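Local coordinates for protein maltose operon transcriptional repressor (PDB 3HCW) that probably represses transcription of the maltose operon in Staphylococcus aureus, the modelled C-terminal part having the periplasmic-binding-protein-like fold of sugar-responsive repressors, at residues Arg22-Pro25 against Phe26-Asn29; Asp200-Leu203 against His204-Ile207; Asn215-Ile218 against Pro219-Val222; Asp229-Leu232 against Thr233-Ala236. All coordinates share one frame; numbering follows the deposited sequence. Where two conformers were deposited one is given.

Contact 1. Residues Arg22-Pro25 against Phe26-Asn29; sequences RLNP and FYIN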
ATOM      1  N   ARG A  22      -3.191   1.027  -7.698  1.00 69.21           N
ATOM      2  CA  ARG A  22      -3.888   1.835  -6.691  1.00 61.64           C
ATOM      3  C   ARG A  22      -3.399   1.537  -5.267  1.00 52.61           C
ATOM      4  O   ARG A  22      -3.648   2.320  -4.346  1.00 53.63           O
ATOM      5  CB  ARG A  22      -5.414   1.685  -6.798  1.00 65.91           C
ATOM      6  CG  ARG A  22      -5.959   0.300  -6.459  1.00 64.60           C
ATOM      7  CD  ARG A  22      -7.402   0.390  -5.972  1.00 62.26           C
ATOM      8  NE  ARG A  22      -7.896  -0.893  -5.471  1.00 69.57           N
ATOM      9  CZ  ARG A  22      -8.616  -1.759  -6.186  1.00 85.84           C
ATOM     10  NH1 ARG A  22      -9.017  -2.900  -5.633  1.00 78.52           N
ATOM     11  NH2 ARG A  22      -8.942  -1.492  -7.451  1.00 78.13           N
ATOM     12  N   LEU A  23      -2.703   0.410  -5.104  1.00 50.77           N
ATOM     13  CA  LEU A  23      -2.065   0.041  -3.832  1.00 49.06           C
ATOM     14  C   LEU A  23      -0.587   0.384  -3.853  1.00 46.47           C
ATOM     15  O   LEU A  23       0.104   0.224  -2.832  1.00 40.81           O
ATOM     16  CB  LEU A  23      -2.201  -1.457  -3.553  1.00 59.72           C
ATOM     17  CG  LEU A  23      -3.403  -2.141  -2.883  1.00 76.89           C
ATOM     18  CD1 LEU A  23      -4.760  -1.766  -3.483  1.00 79.06           C
ATOM     19  CD2 LEU A  23      -3.188  -3.650  -2.956  1.00 81.11           C
ATOM     20  N   ASN A  24      -0.106   0.843  -5.014  1.00 35.72           N
ATOM     21  CA  ASN A  24       1.293   1.235  -5.169  1.00 42.78           C
ATOM     22  C   ASN A  24       1.516   2.501  -4.360  1.00 34.13           C
ATOM     23  O   ASN A  24       0.881   3.516  -4.629  1.00 47.91           O
ATOM     24  CB  ASN A  24       1.636   1.482  -6.646  1.00 37.00           C
ATOM     25  CG  ASN A  24       3.117   1.356  -6.939  1.00 52.68           C
ATOM     26  OD1 ASN A  24       3.959   1.911  -6.231  1.00 42.92           O
ATOM     27  ND2 ASN A  24       3.445   0.624  -8.000  1.00 57.95           N
ATOM     28  N   PRO A  25       2.417   2.442  -3.365  1.00 38.57           N
ATOM     29  CA  PRO A  25       2.765   3.567  -2.494  1.00 40.44           C
ATOM     30  C   PRO A  25       3.321   4.783  -3.233  1.00 44.65           C
ATOM     31  O   PRO A  25       3.413   5.860  -2.644  1.00 53.39           O
ATOM     32  CB  PRO A  25       3.864   2.989  -1.590  1.00 32.27           C
ATOM     33  CG  PRO A  25       3.627   1.535  -1.594  1.00 44.25           C
ATOM     34  CD  PRO A  25       3.187   1.239  -3.008  1.00 40.81           C
ATOM     35  N   PHE A  26       3.707   4.606  -4.495  1.00 41.36           N
ATOM     36  CA  PHE A  26       4.108   5.727  -5.330  1.00 39.55           C
ATOM     37  C   PHE A  26       2.909   6.608  -5.582  1.00 35.22           C
ATOM     38  O   PHE A  26       2.933   7.800  -5.278  1.00 34.54           O
ATOM     39  CB  PHE A  26       4.679   5.272  -6.678  1.00 31.11           C
ATOM     40  CG  PHE A  26       4.975   6.411  -7.610  1.00 32.22           C
ATOM     41  CD1 PHE A  26       6.100   7.206  -7.419  1.00 30.05           C
ATOM     42  CD2 PHE A  26       4.119   6.700  -8.679  1.00 36.11           C
ATOM     43  CE1 PHE A  26       6.375   8.273  -8.285  1.00 25.73           C
ATOM     44  CE2 PHE A  26       4.385   7.763  -9.542  1.00 27.41           C
ATOM     45  CZ  PHE A  26       5.512   8.547  -9.347  1.00 30.76           C
ATOM     46  N   TYR A  27       1.866   6.009  -6.146  1.00 34.40           N
ATOM     47  CA  TYR A  27       0.666   6.749  -6.481  1.00 41.96           C
ATOM     48  C   TYR A  27      -0.081   7.214  -5.233  1.00 34.61           C
ATOM     49  O   TYR A  27      -0.546   8.339  -5.186  1.00 36.29           O
ATOM     50  CB  TYR A  27      -0.215   5.941  -7.427  1.00 43.31           C
ATOM     51  CG  TYR A  27       0.469   5.662  -8.747  1.00 52.97           C
ATOM     52  CD1 TYR A  27       0.559   6.652  -9.731  1.00 60.02           C
ATOM     53  CD2 TYR A  27       1.045   4.415  -9.010  1.00 55.70           C
ATOM     54  CE1 TYR A  27       1.187   6.405 -10.951  1.00 68.48           C
ATOM     55  CE2 TYR A  27       1.676   4.157 -10.227  1.00 61.68           C
ATOM     56  CZ  TYR A  27       1.744   5.157 -11.193  1.00 63.49           C
ATOM     57  OH  TYR A  27       2.369   4.913 -12.393  1.00 61.47           O
ATOM     58  N   ILE A  28      -0.152   6.375  -4.205  1.00 32.04           N
ATOM     59  CA  ILE A  28      -0.765   6.813  -2.934  1.00 41.27           C
ATOM     60  C   ILE A  28      -0.122   8.101  -2.407  1.00 31.36           C
ATOM     61  O   ILE A  28      -0.819   9.058  -2.080  1.00 35.09           O
ATOM     62  CB  ILE A  28      -0.756   5.699  -1.866  1.00 42.81           C
ATOM     63  CG1 ILE A  28      -1.658   4.548  -2.323  1.00 36.53           C
ATOM     64  CG2 ILE A  28      -1.227   6.237  -0.495  1.00 40.01           C
ATOM     65  CD1 ILE A  28      -1.201   3.233  -1.850  1.00 59.26           C
ATOM     66  N   ASN A  29       1.206   8.146  -2.388  1.00 32.06           N
ATOM     67  CA  ASN A  29       1.891   9.346  -1.939  1.00 33.37           C
ATOM     68  C   ASN A  29       1.855  10.522  -2.917  1.00 32.98           C
ATOM     69  O   ASN A  29       1.747  11.670  -2.489  1.00 34.94           O
ATOM     70  CB  ASN A  29       3.307   9.010  -1.490  1.00 36.52           C
ATOM     71  CG  ASN A  29       3.319   8.135  -0.251  1.00 38.79           C
ATOM     72  OD1 ASN A  29       2.580   8.389   0.692  1.00 32.48           O
ATOM     73  ND2 ASN A  29       4.148   7.099  -0.251  1.00 33.91           N
TER
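The side chain of Asn24 caps the N terminus of helix 25-39, a local contact in its first turn. OD1 accepts from Phe26 N at 3.2 Å, with the donor tilted 22° from the amide plane. CG stands anti to the backbone N (chi1 -158°), which carries the amide forward over the start of the helix; ND2 has weak bonds to Pro20 O and Asp200 OD2. The main-chain O of Asn24 accepts the first main-chain helix bond, from Ile28 N at 3.1 Å. Around this cap, Asn24 CB meets the Tyr27 ring at its edge, 3.8 Å from CD2, while Phe26 CD2 sits over the centre of one Tyr27 face. Ile28 folds back along the loop, its CD1 3.4 Å from Leu23 O, and packs on Ile28 of the second subunit. Asn29 N bonds to Pro25 O at 3.2 Å; the side chain of Asn29 is bound across the interface, OD1 to Arg22 NH2 and ND2 to Glu19 OE1 of the second subunit. Asn at the N-cap followed by proline in the first turn is a classic helix start, here placed at the subunit interface.

Contact 2. Residues Asp200-Leu203 against His204-Ile207; sequences DAML and HLAI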
ATOM      1  N   ASP A 200      11.064  -1.087  -9.549  1.00 25.72           N
ATOM      2  CA  ASP A 200      10.082  -0.521  -8.638  1.00 31.04           C
ATOM      3  C   ASP A 200       9.796  -1.536  -7.542  1.00 25.43           C
ATOM      4  O   ASP A 200       9.860  -2.734  -7.778  1.00 30.21           O
ATOM      5  CB  ASP A 200       8.785  -0.205  -9.412  1.00 38.19           C
ATOM      6  CG  ASP A 200       7.638   0.197  -8.501  1.00 52.40           C
ATOM      7  OD1 ASP A 200       7.748   1.262  -7.861  1.00 37.70           O
ATOM      8  OD2 ASP A 200       6.638  -0.555  -8.414  1.00 44.80           O
ATOM      9  N   ALA A 201       9.470  -1.039  -6.352  1.00 27.07           N
ATOM     10  CA  ALA A 201       9.262  -1.854  -5.156  1.00 25.72           C
ATOM     11  C   ALA A 201       8.148  -2.909  -5.257  1.00 27.73           C
ATOM     12  O   ALA A 201       8.283  -3.988  -4.704  1.00 26.94           O
ATOM     13  CB  ALA A 201       9.001  -0.936  -3.967  1.00 34.92           C
ATOM     14  N   MET A 202       7.058  -2.596  -5.958  1.00 30.28           N
ATOM     15  CA  MET A 202       5.932  -3.530  -6.102  1.00 22.98           C
ATOM     16  C   MET A 202       6.337  -4.764  -6.907  1.00 27.85           C
ATOM     17  O   MET A 202       6.057  -5.894  -6.500  1.00 32.12           O
ATOM     18  CB  MET A 202       4.713  -2.821  -6.721  1.00 31.80           C
ATOM     19  CG  MET A 202       3.358  -3.461  -6.384  1.00 49.88           C
ATOM     20  SD  MET A 202       3.052  -3.823  -4.625  1.00 47.80           S
ATOM     21  CE  MET A 202       3.219  -2.198  -3.899  1.00 18.62           C
ATOM     22  N   LEU A 203       7.045  -4.546  -8.016  1.00 27.44           N
ATOM     23  CA  LEU A 203       7.664  -5.648  -8.759  1.00 29.05           C
ATOM     24  C   LEU A 203       8.741  -6.376  -7.920  1.00 28.05           C
ATOM     25  O   LEU A 203       8.792  -7.598  -7.896  1.00 35.68           O
ATOM     26  CB  LEU A 203       8.258  -5.132 -10.077  1.00 30.26           C
ATOM     27  CG  LEU A 203       9.049  -6.105 -10.959  1.00 27.66           C
ATOM     28  CD1 LEU A 203       8.132  -7.224 -11.419  1.00 36.49           C
ATOM     29  CD2 LEU A 203       9.678  -5.366 -12.152  1.00 28.29           C
ATOM     30  N   HIS A 204       9.580  -5.615  -7.224  1.00 29.48           N
ATOM     31  CA  HIS A 204      10.626  -6.178  -6.353  1.00 32.59           C
ATOM     32  C   HIS A 204      10.101  -7.149  -5.300  1.00 21.42           C
ATOM     33  O   HIS A 204      10.752  -8.146  -5.014  1.00 34.65           O
ATOM     34  CB  HIS A 204      11.381  -5.052  -5.651  1.00 27.02           C
ATOM     35  CG  HIS A 204      12.694  -5.463  -5.061  1.00 31.73           C
ATOM     36  ND1 HIS A 204      13.781  -5.810  -5.829  1.00 31.22           N
ATOM     37  CD2 HIS A 204      13.113  -5.516  -3.772  1.00 37.66           C
ATOM     38  CE1 HIS A 204      14.808  -6.081  -5.046  1.00 29.18           C
ATOM     39  NE2 HIS A 204      14.426  -5.917  -3.790  1.00 32.32           N
ATOM     40  N   LEU A 205       8.929  -6.861  -4.734  1.00 29.74           N
ATOM     41  CA  LEU A 205       8.346  -7.735  -3.719  1.00 26.65           C
ATOM     42  C   LEU A 205       7.961  -9.109  -4.277  1.00 33.67           C
ATOM     43  O   LEU A 205       8.061 -10.105  -3.571  1.00 29.31           O
ATOM     44  CB  LEU A 205       7.147  -7.086  -3.051  1.00 25.29           C
ATOM     45  CG  LEU A 205       7.355  -5.873  -2.128  1.00 38.83           C
ATOM     46  CD1 LEU A 205       5.993  -5.339  -1.712  1.00 44.35           C
ATOM     47  CD2 LEU A 205       8.194  -6.190  -0.898  1.00 31.87           C
ATOM     48  N   ALA A 206       7.529  -9.150  -5.539  1.00 29.44           N
ATOM     49  CA  ALA A 206       7.241 -10.413  -6.219  1.00 30.55           C
ATOM     50  C   ALA A 206       8.538 -11.189  -6.433  1.00 27.19           C
ATOM     51  O   ALA A 206       8.557 -12.402  -6.275  1.00 30.20           O
ATOM     52  CB  ALA A 206       6.540 -10.165  -7.555  1.00 31.11           C
ATOM     53  N   ILE A 207       9.607 -10.475  -6.801  1.00 25.99           N
ATOM     54  CA  ILE A 207      10.931 -11.076  -6.968  1.00 27.17           C
ATOM     55  C   ILE A 207      11.411 -11.753  -5.667  1.00 24.27           C
ATOM     56  O   ILE A 207      11.843 -12.897  -5.700  1.00 29.47           O
ATOM     57  CB  ILE A 207      12.017 -10.044  -7.436  1.00 30.46           C
ATOM     58  CG1 ILE A 207      11.544  -9.157  -8.605  1.00 35.20           C
ATOM     59  CG2 ILE A 207      13.334 -10.752  -7.781  1.00 24.76           C
ATOM     60  CD1 ILE A 207      11.286  -9.875  -9.926  1.00 38.73           C
TER
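Met202 and Leu205 lie on one flank of the first turns of helix 201-213, Leu203 and Ile207 on another, within the beta-alpha-beta unit formed with strands 194-198 and 222-227. On the first flank Met202 SD comes to 4.4 Å from Leu205 CD1, a loose apolar touch, and both side chains also pack on the second subunit, Met202 against its Tyr231 and Leu205 against its Ile235. On the other flank the branches of Leu203 and Ile207 approach through their CD1 atoms, also 4.4 Å apart, and lie toward strand 133-139. Ile207 CG1 is anti to its carbonyl carbon (chi1 -47°), a turn that lays it 3.2 Å from Leu203 O. His204 swings its imidazole away from the preceding turn: NE2 is bonded to Gln240 and ND1 to Ser198, and these two bonds fix the ring's rotation, while CB rests near the carbonyls of Asp200 and Ala201. Asp200, just before the helix, is its N-cap. Its main-chain O accepts from His204 N, and its OD1 is bonded to Asn228 and to a glycerol that probably came from the crystallisation liquor. In the capping bond Met202 N meets Asp200 OD2 at 3.2 Å, from well above the carboxylate plane, 71° out of it.

Contact 3. Residues Asn215-Ile218 against Pro219-Val222; sequences NIEI and PKDV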
ATOM      1  N   ASN A 215      14.947 -20.683  -2.306  1.00 33.07           N
ATOM      2  CA  ASN A 215      15.963 -20.641  -1.256  1.00 38.09           C
ATOM      3  C   ASN A 215      17.232 -19.891  -1.652  1.00 36.50           C
ATOM      4  O   ASN A 215      18.330 -20.260  -1.252  1.00 42.19           O
ATOM      5  CB  ASN A 215      16.283 -22.046  -0.725  1.00 35.93           C
ATOM      6  CG  ASN A 215      16.881 -22.024   0.680  1.00 53.70           C
ATOM      7  OD1 ASN A 215      17.792 -22.797   0.985  1.00 66.73           O
ATOM      8  ND2 ASN A 215      16.377 -21.133   1.534  1.00 39.37           N
ATOM      9  N   ILE A 216      17.059 -18.834  -2.439  1.00 39.92           N
ATOM     10  CA  ILE A 216      18.151 -17.946  -2.829  1.00 37.49           C
ATOM     11  C   ILE A 216      18.208 -16.807  -1.800  1.00 36.34           C
ATOM     12  O   ILE A 216      17.404 -15.869  -1.849  1.00 32.61           O
ATOM     13  CB  ILE A 216      17.940 -17.406  -4.254  1.00 33.21           C
ATOM     14  CG1 ILE A 216      17.802 -18.564  -5.245  1.00 29.45           C
ATOM     15  CG2 ILE A 216      19.085 -16.494  -4.650  1.00 33.45           C
ATOM     16  CD1 ILE A 216      17.338 -18.152  -6.624  1.00 39.92           C
ATOM     17  N   GLU A 217      19.142 -16.919  -0.854  1.00 37.80           N
ATOM     18  CA  GLU A 217      19.140 -16.058   0.334  1.00 29.73           C
ATOM     19  C   GLU A 217      19.900 -14.747   0.188  1.00 26.12           C
ATOM     20  O   GLU A 217      20.923 -14.668  -0.478  1.00 28.04           O
ATOM     21  CB  GLU A 217      19.544 -16.828   1.602  1.00 40.50           C
ATOM     22  CG  GLU A 217      20.910 -17.481   1.604  1.00 57.32           C
ATOM     23  CD  GLU A 217      20.930 -18.804   2.375  1.00 69.13           C
ATOM     24  OE1 GLU A 217      20.414 -18.849   3.516  1.00 59.89           O
ATOM     25  OE2 GLU A 217      21.464 -19.801   1.832  1.00 69.88           O
ATOM     26  N   ILE A 218      19.367 -13.721   0.836  1.00 21.65           N
ATOM     27  CA  ILE A 218      19.775 -12.340   0.641  1.00 29.46           C
ATOM     28  C   ILE A 218      20.217 -11.808   1.989  1.00 31.00           C
ATOM     29  O   ILE A 218      19.507 -12.002   2.973  1.00 32.97           O
ATOM     30  CB  ILE A 218      18.578 -11.497   0.129  1.00 29.19           C
ATOM     31  CG1 ILE A 218      17.915 -12.181  -1.066  1.00 26.16           C
ATOM     32  CG2 ILE A 218      19.000 -10.059  -0.222  1.00 30.52           C
ATOM     33  CD1 ILE A 218      16.538 -11.645  -1.418  1.00 36.73           C
ATOM     34  N   PRO A 219      21.393 -11.151   2.057  1.00 38.27           N
ATOM     35  CA  PRO A 219      22.382 -10.871   1.002  1.00 28.50           C
ATOM     36  C   PRO A 219      23.367 -11.994   0.641  1.00 38.80           C
ATOM     37  O   PRO A 219      24.133 -11.826  -0.320  1.00 37.34           O
ATOM     38  CB  PRO A 219      23.167  -9.695   1.590  1.00 36.45           C
ATOM     39  CG  PRO A 219      23.161  -9.977   3.051  1.00 35.36           C
ATOM     40  CD  PRO A 219      21.790 -10.531   3.340  1.00 30.49           C
ATOM     41  N   LYS A 220      23.355 -13.104   1.389  1.00 35.38           N
ATOM     42  CA  LYS A 220      24.324 -14.212   1.203  1.00 36.67           C
ATOM     43  C   LYS A 220      24.520 -14.743  -0.241  1.00 38.09           C
ATOM     44  O   LYS A 220      25.648 -14.802  -0.742  1.00 32.59           O
ATOM     45  CB  LYS A 220      24.007 -15.377   2.136  1.00 36.88           C
ATOM     46  CG  LYS A 220      25.036 -16.498   2.076  1.00 45.38           C
ATOM     47  CD  LYS A 220      24.547 -17.751   2.767  1.00 57.56           C
ATOM     48  CE  LYS A 220      25.629 -18.826   2.757  1.00 60.50           C
ATOM     49  NZ  LYS A 220      25.170 -20.082   3.404  1.00 57.24           N
ATOM     50  N   ASP A 221      23.444 -15.128  -0.910  1.00 25.45           N
ATOM     51  CA  ASP A 221      23.607 -15.629  -2.282  1.00 38.73           C
ATOM     52  C   ASP A 221      23.650 -14.453  -3.242  1.00 30.48           C
ATOM     53  O   ASP A 221      24.523 -14.388  -4.095  1.00 28.67           O
ATOM     54  CB  ASP A 221      22.500 -16.614  -2.671  1.00 34.17           C
ATOM     55  CG  ASP A 221      22.617 -17.948  -1.956  1.00 37.33           C
ATOM     56  OD1 ASP A 221      23.729 -18.513  -1.909  1.00 42.68           O
ATOM     57  OD2 ASP A 221      21.582 -18.447  -1.462  1.00 45.88           O
ATOM     58  N   VAL A 222      22.698 -13.529  -3.083  1.00 33.34           N
ATOM     59  CA  VAL A 222      22.617 -12.332  -3.920  0.60 29.42           C
ATOM     60  C   VAL A 222      22.202 -11.121  -3.106  1.00 23.26           C
ATOM     61  O   VAL A 222      21.465 -11.231  -2.131  1.00 26.18           O
ATOM     62  CB  VAL A 222      21.619 -12.470  -5.126  0.60 24.74           C
ATOM     63  CG1 VAL A 222      22.134 -13.434  -6.154  0.60 33.83           C
ATOM     64  CG2 VAL A 222      20.205 -12.842  -4.660  0.60 11.26           C
TER
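The turn between helix 201-213 and strand 222-227 is closed by reciprocal bonds between Glu217 and Asp221, with a cis peptide bond before Pro219 inside it. Asn215, with positive phi, ends the helix in a Schellman motif, and the chain then doubles back. Asp221 N donates to Glu217 O at 2.6 Å, and Glu217 N returns a bond to Asp221 OD2 at 2.9 Å, using the anti lone pair of that oxygen. Asp221 CG lies beside its own backbone N (chi1 -71°), which brings the carboxylate back across the mouth of the turn. A weak bond from Val222 N also reaches Glu217 O. Glu217 CG packs 3.3 Å from Asp221 OD2, and the two side chains cross at a slant, their carboxylate planes 50° apart. Lys220, extended, runs alongside Glu217 in the same direction, its NZ 4.0 Å from Glu217 OE2 and beyond a salt bridge. Beneath the polar side, Ile216 packs on Leu187 of helix 173-187. Glu217 OE2 and Asp221 OD2 are 3.6 Å apart, a like-charge approach that Lys188 probably eases: its NZ forms a salt bridge with Asp221 OD2 and a long, weak ion pair with Glu217 OE2. Asp221 OD2 thus serves both a backbone amide and a lysine.

Contact 4. Residues Asp229-Leu232 against Thr233-Ala236; sequences DSYL and TEIA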
ATOM      1  N   ASP A 229      11.354   3.891  -2.089  1.00 42.04           N
ATOM      2  CA  ASP A 229      11.313   3.532  -0.675  1.00 41.75           C
ATOM      3  C   ASP A 229       9.975   3.883  -0.052  1.00 41.41           C
ATOM      4  O   ASP A 229       9.465   4.980  -0.240  1.00 41.44           O
ATOM      5  CB  ASP A 229      12.416   4.256   0.098  1.00 34.24           C
ATOM      6  CG  ASP A 229      12.562   3.742   1.520  1.00 51.44           C
ATOM      7  OD1 ASP A 229      12.455   2.516   1.719  1.00 63.75           O
ATOM      8  OD2 ASP A 229      12.782   4.557   2.442  1.00 50.90           O
ATOM      9  N   SER A 230       9.409   2.918   0.659  1.00 35.97           N
ATOM     10  CA  SER A 230       8.264   3.136   1.517  1.00 34.76           C
ATOM     11  C   SER A 230       8.423   2.196   2.701  1.00 31.16           C
ATOM     12  O   SER A 230       9.461   1.541   2.857  1.00 34.50           O
ATOM     13  CB  SER A 230       6.967   2.814   0.769  1.00 39.94           C
ATOM     14  OG  SER A 230       6.864   1.417   0.526  1.00 28.70           O
ATOM     15  N   TYR A 231       7.370   2.108   3.502  1.00 37.33           N
ATOM     16  CA  TYR A 231       7.292   1.187   4.619  1.00 41.76           C
ATOM     17  C   TYR A 231       7.450  -0.264   4.168  1.00 37.80           C
ATOM     18  O   TYR A 231       7.955  -1.090   4.922  1.00 42.29           O
ATOM     19  CB  TYR A 231       5.973   1.393   5.385  1.00 42.60           C
ATOM     20  CG  TYR A 231       5.900   0.660   6.707  1.00 44.65           C
ATOM     21  CD1 TYR A 231       6.808   0.934   7.741  1.00 53.31           C
ATOM     22  CD2 TYR A 231       4.923  -0.304   6.931  1.00 48.38           C
ATOM     23  CE1 TYR A 231       6.743   0.254   8.961  1.00 39.36           C
ATOM     24  CE2 TYR A 231       4.844  -0.986   8.146  1.00 39.14           C
ATOM     25  CZ  TYR A 231       5.752  -0.710   9.152  1.00 46.71           C
ATOM     26  OH  TYR A 231       5.660  -1.404  10.341  1.00 40.91           O
ATOM     27  N   LEU A 232       7.069  -0.549   2.922  1.00 38.00           N
ATOM     28  CA  LEU A 232       7.064  -1.917   2.389  1.00 35.39           C
ATOM     29  C   LEU A 232       8.437  -2.494   2.079  1.00 37.43           C
ATOM     30  O   LEU A 232       8.645  -3.691   2.241  1.00 45.88           O
ATOM     31  CB  LEU A 232       6.161  -2.012   1.157  1.00 46.97           C
ATOM     32  CG  LEU A 232       4.670  -1.769   1.420  1.00 50.50           C
ATOM     33  CD1 LEU A 232       3.896  -1.760   0.115  1.00 56.42           C
ATOM     34  CD2 LEU A 232       4.097  -2.806   2.394  1.00 50.15           C
ATOM     35  N   THR A 233       9.363  -1.655   1.622  1.00 33.60           N
ATOM     36  CA  THR A 233      10.739  -2.087   1.416  1.00 30.07           C
ATOM     37  C   THR A 233      11.483  -2.149   2.750  1.00 26.26           C
ATOM     38  O   THR A 233      12.345  -2.997   2.935  1.00 35.27           O
ATOM     39  CB  THR A 233      11.495  -1.170   0.449  1.00 32.88           C
ATOM     40  OG1 THR A 233      11.199   0.196   0.751  1.00 36.83           O
ATOM     41  CG2 THR A 233      11.098  -1.456  -0.989  1.00 47.18           C
ATOM     42  N   GLU A 234      11.134  -1.244   3.667  1.00 29.07           N
ATOM     43  CA  GLU A 234      11.640  -1.251   5.034  1.00 35.31           C
ATOM     44  C   GLU A 234      11.355  -2.563   5.780  1.00 34.74           C
ATOM     45  O   GLU A 234      12.199  -3.053   6.518  1.00 32.89           O
ATOM     46  CB  GLU A 234      11.042  -0.076   5.815  1.00 33.01           C
ATOM     47  CG  GLU A 234      11.694   0.147   7.179  1.00 43.13           C
ATOM     48  CD  GLU A 234      11.168   1.372   7.919  1.00 50.73           C
ATOM     49  OE1 GLU A 234      11.198   1.345   9.165  1.00 59.66           O
ATOM     50  OE2 GLU A 234      10.737   2.354   7.268  1.00 61.56           O
ATOM     51  N   ILE A 235      10.166  -3.127   5.589  1.00 37.80           N
ATOM     52  CA  ILE A 235       9.805  -4.363   6.290  1.00 36.64           C
ATOM     53  C   ILE A 235       9.649  -5.561   5.342  1.00 33.60           C
ATOM     54  O   ILE A 235       8.969  -6.535   5.666  1.00 36.19           O
ATOM     55  CB  ILE A 235       8.576  -4.189   7.240  1.00 42.80           C
ATOM     56  CG1 ILE A 235       7.311  -3.809   6.455  1.00 30.93           C
ATOM     57  CG2 ILE A 235       8.887  -3.144   8.339  1.00 34.91           C
ATOM     58  CD1 ILE A 235       6.019  -4.091   7.194  1.00 33.39           C
ATOM     59  N   ALA A 236      10.315  -5.488   4.188  1.00 30.78           N
ATOM     60  CA  ALA A 236      10.442  -6.632   3.279  1.00 36.56           C
ATOM     61  C   ALA A 236      11.342  -7.693   3.908  1.00 36.13           C
ATOM     62  O   ALA A 236      11.968  -7.447   4.934  1.00 40.10           O
ATOM     63  CB  ALA A 236      11.006  -6.191   1.934  1.00 30.74           C
TER
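The backbone makes little more than one helical turn, residues 231-234, with Ser230 as N-cap and Ile235 the first residue to leave helical angles; Ile235 N bonds to Tyr231 O at 3.1 Å, whereas Glu234 N and Thr233 N reach Ser230 O only weakly. Ser230 OG accepts from Leu232 N at 3.1 Å to cap the turn. Thr233 OG1, held between its backbone N and carbonyl carbon (chi1 43°), turns back to the start of the helix and sits 2.8 Å from Asp229 OD1 and 3.0 Å from Ser230 O, two acceptors that compete for its one proton. Asp229 OD1 also makes a salt bridge with Arg282, so its carboxylate is held from outside the turn as well. On the side facing the second subunit the Tyr231 ring and the Ile235 side chain cross at a slant. Ile235 CD1 comes to 3.5 Å from Tyr231 CE2, and CG1 lies over one face of the ring, offset toward its rim. With chi1 at 63°, Ile235 CG1 also rests 3.2 Å from Tyr231 O. Leu232 meets its own counterpart in the second subunit. A short capped helix crossing from strand 222-227 to strand 241-244 is the helical element of a beta-alpha-beta unit, and here it adds its apolar side to the dimer interface.

In the fold
All four contacts are local and follow in series along the chain, none nesting in or crossing another. Contact 1 closes the start of helix 25-39; contact 2 opens helix 201-213, contact 3 turns the chain from that helix into strand 222-227, and contact 4 forms the short helix leading on toward strand 241-244. In space the first, second and fourth gather: Pro25 CD lies 3.6 Å from Met202 CE, Pro25 CG 3.7 Å from Leu232 CD1, and Ala201 CB 3.7 Å from Thr233 CG2. Contact 3 touches none of them, its centre about 28 Å from that of contact 1. Each reaches the second subunit.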